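Local coordinates for protein pyocin S8 (Pseudomonas aeruginosa, PDB 6W0V) that kills competing bacteria as a bacteriocin whose H-N-H nuclease domain, the part present here, cleaves DNA and is bound by its cognate immunity protein, at the interface of chains A and B. Coordinates in Å, arbitrary orientation; residue numbers count along the deposited sequence, not the author numbering. Chains: chain A, Pyocin S8; chain B, Bacteriocin immunity protein.

Contact 1: the interface of chains A and B. Residues chain A 70, 81-84, 87, 92; chain B 35, 45, 47-48, 52.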
# COMPACT_ATOMS: atom_id res chain seq x y z
N ASN A 70 -4.02 4.96 -0.15
CA ASN A 70 -2.57 4.60 -0.19
C ASN A 70 -1.77 5.73 0.43
O ASN A 70 -0.92 5.45 1.29
CB ASN A 70 -2.09 4.28 -1.59
CG ASN A 70 -2.08 2.78 -1.80
OD1 ASN A 70 -2.08 2.04 -0.82
ND2 ASN A 70 -2.08 2.35 -3.04
N PHE A 81 -0.82 -0.46 -0.84
CA PHE A 81 -1.31 -1.62 -1.58
C PHE A 81 -0.94 -1.44 -3.04
O PHE A 81 -1.02 -0.32 -3.57
CB PHE A 81 -2.82 -1.70 -1.47
CG PHE A 81 -3.26 -2.24 -0.14
CD1 PHE A 81 -3.29 -1.43 0.97
CD2 PHE A 81 -3.60 -3.57 -0.01
CE1 PHE A 81 -3.69 -1.94 2.20
CE2 PHE A 81 -4.00 -4.08 1.22
CZ PHE A 81 -4.03 -3.26 2.32
N THR A 82 -0.59 -2.55 -3.67
CA THR A 82 -0.42 -2.59 -5.13
C THR A 82 -1.79 -2.79 -5.72
O THR A 82 -2.72 -3.21 -5.02
CB THR A 82 0.49 -3.73 -5.58
OG1 THR A 82 -0.17 -4.97 -5.40
CG2 THR A 82 1.78 -3.77 -4.79
N PRO A 83 -1.94 -2.54 -7.03
CA PRO A 83 -3.13 -2.99 -7.72
C PRO A 83 -3.26 -4.49 -7.44
O PRO A 83 -2.28 -5.19 -7.29
CB PRO A 83 -2.87 -2.68 -9.19
CG PRO A 83 -1.85 -1.56 -9.13
CD PRO A 83 -0.99 -1.86 -7.92
N LYS A 84 -4.50 -4.95 -7.40
CA LYS A 84 -4.81 -6.36 -7.12
C LYS A 84 -4.01 -7.26 -8.06
O LYS A 84 -3.53 -8.29 -7.59
CB LYS A 84 -6.31 -6.58 -7.31
CG LYS A 84 -6.71 -8.03 -7.13
CD LYS A 84 -8.18 -8.22 -7.17
CE LYS A 84 -8.52 -9.69 -7.15
NZ LYS A 84 -9.91 -9.88 -6.68
N GLN A 87 -0.74 -8.19 -6.73
CA GLN A 87 -0.71 -8.85 -5.41
C GLN A 87 -0.44 -10.34 -5.62
O GLN A 87 -0.78 -10.88 -6.69
CB GLN A 87 -2.01 -8.61 -4.67
CG GLN A 87 -2.32 -7.12 -4.61
CD GLN A 87 -3.60 -6.79 -3.89
OE1 GLN A 87 -3.89 -5.61 -3.66
NE2 GLN A 87 -4.35 -7.81 -3.51
N ASP A 92 0.13 -8.01 -0.58
CA ASP A 92 -0.68 -7.06 -1.37
C ASP A 92 -0.09 -5.65 -1.31
O ASP A 92 -0.67 -4.74 -1.91
CB ASP A 92 -2.11 -7.04 -0.85
CG ASP A 92 -2.20 -6.90 0.65
OD1 ASP A 92 -1.21 -6.48 1.26
OD2 ASP A 92 -3.27 -7.21 1.20
N TYR B 35 -9.50 -5.70 4.62
CA TYR B 35 -10.02 -7.03 4.26
C TYR B 35 -11.43 -7.20 4.78
O TYR B 35 -12.17 -7.94 4.12
CB TYR B 35 -9.04 -8.12 4.66
CG TYR B 35 -8.00 -8.14 3.58
CD1 TYR B 35 -8.29 -8.71 2.36
CD2 TYR B 35 -6.86 -7.38 3.70
CE1 TYR B 35 -7.39 -8.65 1.31
CE2 TYR B 35 -5.93 -7.32 2.67
CZ TYR B 35 -6.20 -7.96 1.47
OH TYR B 35 -5.31 -7.91 0.43
N ASP B 45 -12.51 -6.48 -8.22
CA ASP B 45 -11.32 -5.59 -8.25
C ASP B 45 -10.70 -5.56 -6.86
O ASP B 45 -9.63 -4.97 -6.71
CB ASP B 45 -11.67 -4.22 -8.80
CG ASP B 45 -12.04 -4.27 -10.26
OD1 ASP B 45 -11.66 -5.27 -10.93
OD2 ASP B 45 -12.68 -3.33 -10.73
N THR B 47 -9.05 -4.93 -3.57
CA THR B 47 -8.56 -3.73 -2.88
C THR B 47 -8.52 -2.55 -3.85
O THR B 47 -8.47 -1.42 -3.37
CB THR B 47 -7.19 -3.99 -2.27
OG1 THR B 47 -6.34 -4.49 -3.30
CG2 THR B 47 -7.25 -4.96 -1.12
N ASP B 48 -8.53 -2.80 -5.15
CA ASP B 48 -8.43 -1.70 -6.14
C ASP B 48 -9.60 -0.75 -5.93
O ASP B 48 -9.45 0.43 -6.17
CB ASP B 48 -8.49 -2.21 -7.58
CG ASP B 48 -7.22 -2.90 -7.99
OD1 ASP B 48 -6.32 -3.05 -7.13
OD2 ASP B 48 -7.14 -3.29 -9.15
N TYR B 52 -7.23 1.97 -5.75
CA TYR B 52 -7.00 2.33 -7.16
C TYR B 52 -8.31 2.75 -7.79
O TYR B 52 -8.73 2.17 -8.78
CB TYR B 52 -6.31 1.18 -7.88
CG TYR B 52 -4.92 1.03 -7.35
CD1 TYR B 52 -3.90 1.79 -7.88
CD2 TYR B 52 -4.66 0.25 -6.24
CE1 TYR B 52 -2.62 1.72 -7.38
CE2 TYR B 52 -3.39 0.17 -5.72
CZ TYR B 52 -2.38 0.91 -6.29
OH TYR B 52 -1.12 0.84 -5.79
O HOH W 1 -5.38 -2.60 -4.73
O HOH W 2 -7.50 -7.35 -3.58
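This is the immunity-protein exosite of a colicin-type H-N-H DNase: the loop of chain A around A:Phe81 to A:Gln87 meets the residues that precede, form and follow helix 48-51 of chain B, and B:Tyr35 from helix 27-41 meets A:Asp92. B:Tyr52 points its phenol at the backbone carbonyl of A:Phe81, and its OH donates to A:Phe81 O at 2.5 Å, in the carbonyl plane and on a lone pair. A:Phe81 O also accepts from the amide ND2 of A:Asn70 at 2.9 Å, while A:Asn70 OD1 takes A:Phe81 N, so the A:Phe81 carbonyl is fixed by its own chain as well as bound by the tyrosine. A:Pro83 lies over one face of the B:Tyr52 ring, its CG 3.9 Å from the centroid and offset toward the rim.

Next along the loop, the amide N of A:Lys84 donates to B:Asp48 OD1 at 2.6 Å, which accepts through its syn lone pair, with 155° at the hydrogen. B:Thr47 and A:Gln87 meet tip to tip. The hydroxyl OG1 of B:Thr47, held between backbone N and carbonyl carbon (chi1 53°), donates a hydrogen bond to A:Gln87 OE1 at 2.7 Å, in the carbonyl plane and on a lone pair. Water 1 joins B:Thr47 OG1, B:Asp48 OD1 and A:Thr82 O, and water 2 links B:Thr47 N to A:Gln87 NE2. B:Tyr35 comes end-on to A:Asp92, ring and carboxylate nearly coplanar at 16°, though their modelled oxygen separation is too short to interpret.

In the fold, the chain A loop runs between helix 68-75, which supplies A:Asn70, and strand 95-98, and its 3-10 helix 84-86 faces the short helix 48-51 of chain B.

Contact 2: the interface of chains A and B. Residues chain A 68-69, 72, 76; chain B 19-24.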
# COMPACT_ATOMS: atom_id res chain seq x y z
N LYS A 68 -5.87 8.23 -2.38
CA LYS A 68 -5.94 8.85 -1.04
C LYS A 68 -5.69 7.82 0.05
O LYS A 68 -4.98 8.15 0.98
CB LYS A 68 -7.29 9.55 -0.87
CG LYS A 68 -7.29 10.93 -1.51
CD LYS A 68 -8.62 11.62 -1.46
CE LYS A 68 -8.56 12.98 -2.13
NZ LYS A 68 -9.74 13.80 -1.77
N THR A 69 -6.26 6.62 -0.04
CA THR A 69 -6.06 5.62 1.04
C THR A 69 -4.60 5.20 1.03
O THR A 69 -4.02 5.13 2.10
CB THR A 69 -7.05 4.46 0.96
OG1 THR A 69 -6.99 3.89 -0.34
CG2 THR A 69 -8.45 4.93 1.28
N LYS A 72 -2.69 8.11 2.46
CA LYS A 72 -3.02 8.22 3.89
C LYS A 72 -2.20 7.19 4.66
O LYS A 72 -1.57 7.54 5.65
CB LYS A 72 -4.50 7.96 4.15
CG LYS A 72 -4.89 8.01 5.61
CD LYS A 72 -4.80 9.39 6.19
CE LYS A 72 -5.16 9.43 7.66
NZ LYS A 72 -5.10 10.81 8.20
N ASP A 76 1.23 7.33 7.44
CA ASP A 76 1.31 6.55 8.70
C ASP A 76 2.47 5.58 8.62
O ASP A 76 2.64 4.80 9.57
CB ASP A 76 0.04 5.75 8.95
CG ASP A 76 -1.17 6.59 9.28
OD1 ASP A 76 -0.98 7.75 9.70
OD2 ASP A 76 -2.29 6.08 9.09
N LEU B 19 -10.11 4.06 6.38
CA LEU B 19 -8.95 3.98 5.46
C LEU B 19 -8.57 5.37 4.95
O LEU B 19 -7.39 5.59 4.71
CB LEU B 19 -9.27 3.02 4.31
CG LEU B 19 -9.56 1.59 4.74
CD1 LEU B 19 -9.86 0.72 3.54
CD2 LEU B 19 -8.40 1.02 5.54
N PHE B 20 -9.52 6.27 4.79
CA PHE B 20 -9.23 7.64 4.30
C PHE B 20 -8.80 8.54 5.45
O PHE B 20 -8.01 9.45 5.21
CB PHE B 20 -10.45 8.23 3.61
CG PHE B 20 -10.77 7.57 2.30
CD1 PHE B 20 -11.47 6.37 2.27
CD2 PHE B 20 -10.35 8.12 1.11
CE1 PHE B 20 -11.74 5.75 1.06
CE2 PHE B 20 -10.63 7.50 -0.10
CZ PHE B 20 -11.34 6.33 -0.12
N ASN B 21 -9.34 8.29 6.65
CA ASN B 21 -9.39 9.31 7.72
C ASN B 21 -8.64 8.88 8.98
O ASN B 21 -8.26 9.78 9.74
CB ASN B 21 -10.85 9.66 8.03
CG ASN B 21 -11.54 10.21 6.80
OD1 ASN B 21 -10.99 11.09 6.13
ND2 ASN B 21 -12.70 9.68 6.48
N ARG B 22 -8.45 7.58 9.21
CA ARG B 22 -7.88 7.05 10.48
C ARG B 22 -6.39 6.80 10.25
O ARG B 22 -6.01 6.40 9.14
CB ARG B 22 -8.59 5.77 10.94
CG ARG B 22 -7.78 4.86 11.85
CD ARG B 22 -8.59 3.66 12.31
NE ARG B 22 -7.94 2.90 13.36
CZ ARG B 22 -8.34 1.71 13.82
NH1 ARG B 22 -9.40 1.10 13.31
NH2 ARG B 22 -7.66 1.12 14.79
N SER B 23 -5.58 7.03 11.28
CA SER B 23 -4.17 6.59 11.30
C SER B 23 -4.10 5.21 11.94
O SER B 23 -4.49 5.05 13.12
CB SER B 23 -3.29 7.58 11.98
OG SER B 23 -3.02 8.66 11.11
N PHE B 24 -3.62 4.24 11.18
CA PHE B 24 -3.44 2.86 11.66
C PHE B 24 -2.05 2.75 12.26
O PHE B 24 -1.10 3.28 11.67
CB PHE B 24 -3.67 1.88 10.53
CG PHE B 24 -5.12 1.85 10.13
CD1 PHE B 24 -6.00 1.07 10.84
CD2 PHE B 24 -5.59 2.65 9.10
CE1 PHE B 24 -7.34 1.03 10.50
CE2 PHE B 24 -6.93 2.61 8.76
CZ PHE B 24 -7.79 1.82 9.47
O HOH W 3 1.73 3.08 11.42
O HOH W 4 -5.15 10.36 10.99
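One face of the B:Phe20 ring carries the methyl of A:Thr69: CG2 stands 3.3 Å from the ring centroid, over its centre, a CH-pi contact that points the methyl straight into the ring. On the same side as the methyl, A:Lys68 CB lies 3.9 Å from B:Phe20 CD2. Within chain B a second flat pair forms: B:Arg22 CD lies over one face of the B:Phe24 ring, and B:Phe24 CE1 over one face of the B:Arg22 guanidinium, both offset toward the rim.

The methyl is aimed by the torsion of A:Thr69: OG1 takes the crowded position between backbone N and carbonyl carbon (chi1 54°), which puts CG2 anti to the carbonyl carbon and toward chain B. The same methyl also touches B:Leu19 CB, so it is lodged against the C-terminal end of helix 9-21.

One turn on, A:Lys72 leaves its helix with CG anti to the backbone N and bends at chi2 (69°), laying its methylenes alongside the carbonyl oxygens at that helix end. A:Lys72 CD is 3.4 Å from B:Phe20 O. The terminal amine is bonded through water: A:Lys72 NZ reaches water 4 at 2.8 Å, which is shared with B:Ser23 OG. If protonated, as is likely, the amine would be electrostatically favourable beside the C-terminal end of a helix.

A:Asp76, just past helix 68-75, grips the loop after helix 9-21 with both carboxylate oxygens. A:Asp76 OD1 accepts from the hydroxyl OG of B:Ser23 at 2.6 Å through its syn lone pair. Water 3 bridges the main-chain oxygens A:Asp76 O and B:Phe24 O. The other carboxylate oxygen, A:Asp76 OD2, takes the backbone N of B:Phe24 at 3.1 Å, approached from 57° out of the carboxylate plane.

The C-alpha centres of contact 1 and contact 2 lie about 14 Å apart on the same interface between the nuclease domain and its immunity protein. Helix 68-75 of chain A serves both: A:Asn70 steadies the loop used in contact 1, while A:Thr69 and A:Lys72 face chain B in contact 2. Chain B answers with different elements, helix 27-41 and the region of helix 48-51 in the first, the end of helix 9-21 and the following loop in the second. Gripping two patches at once should fix the orientation of the cognate pair, a fit that may contribute to specificity.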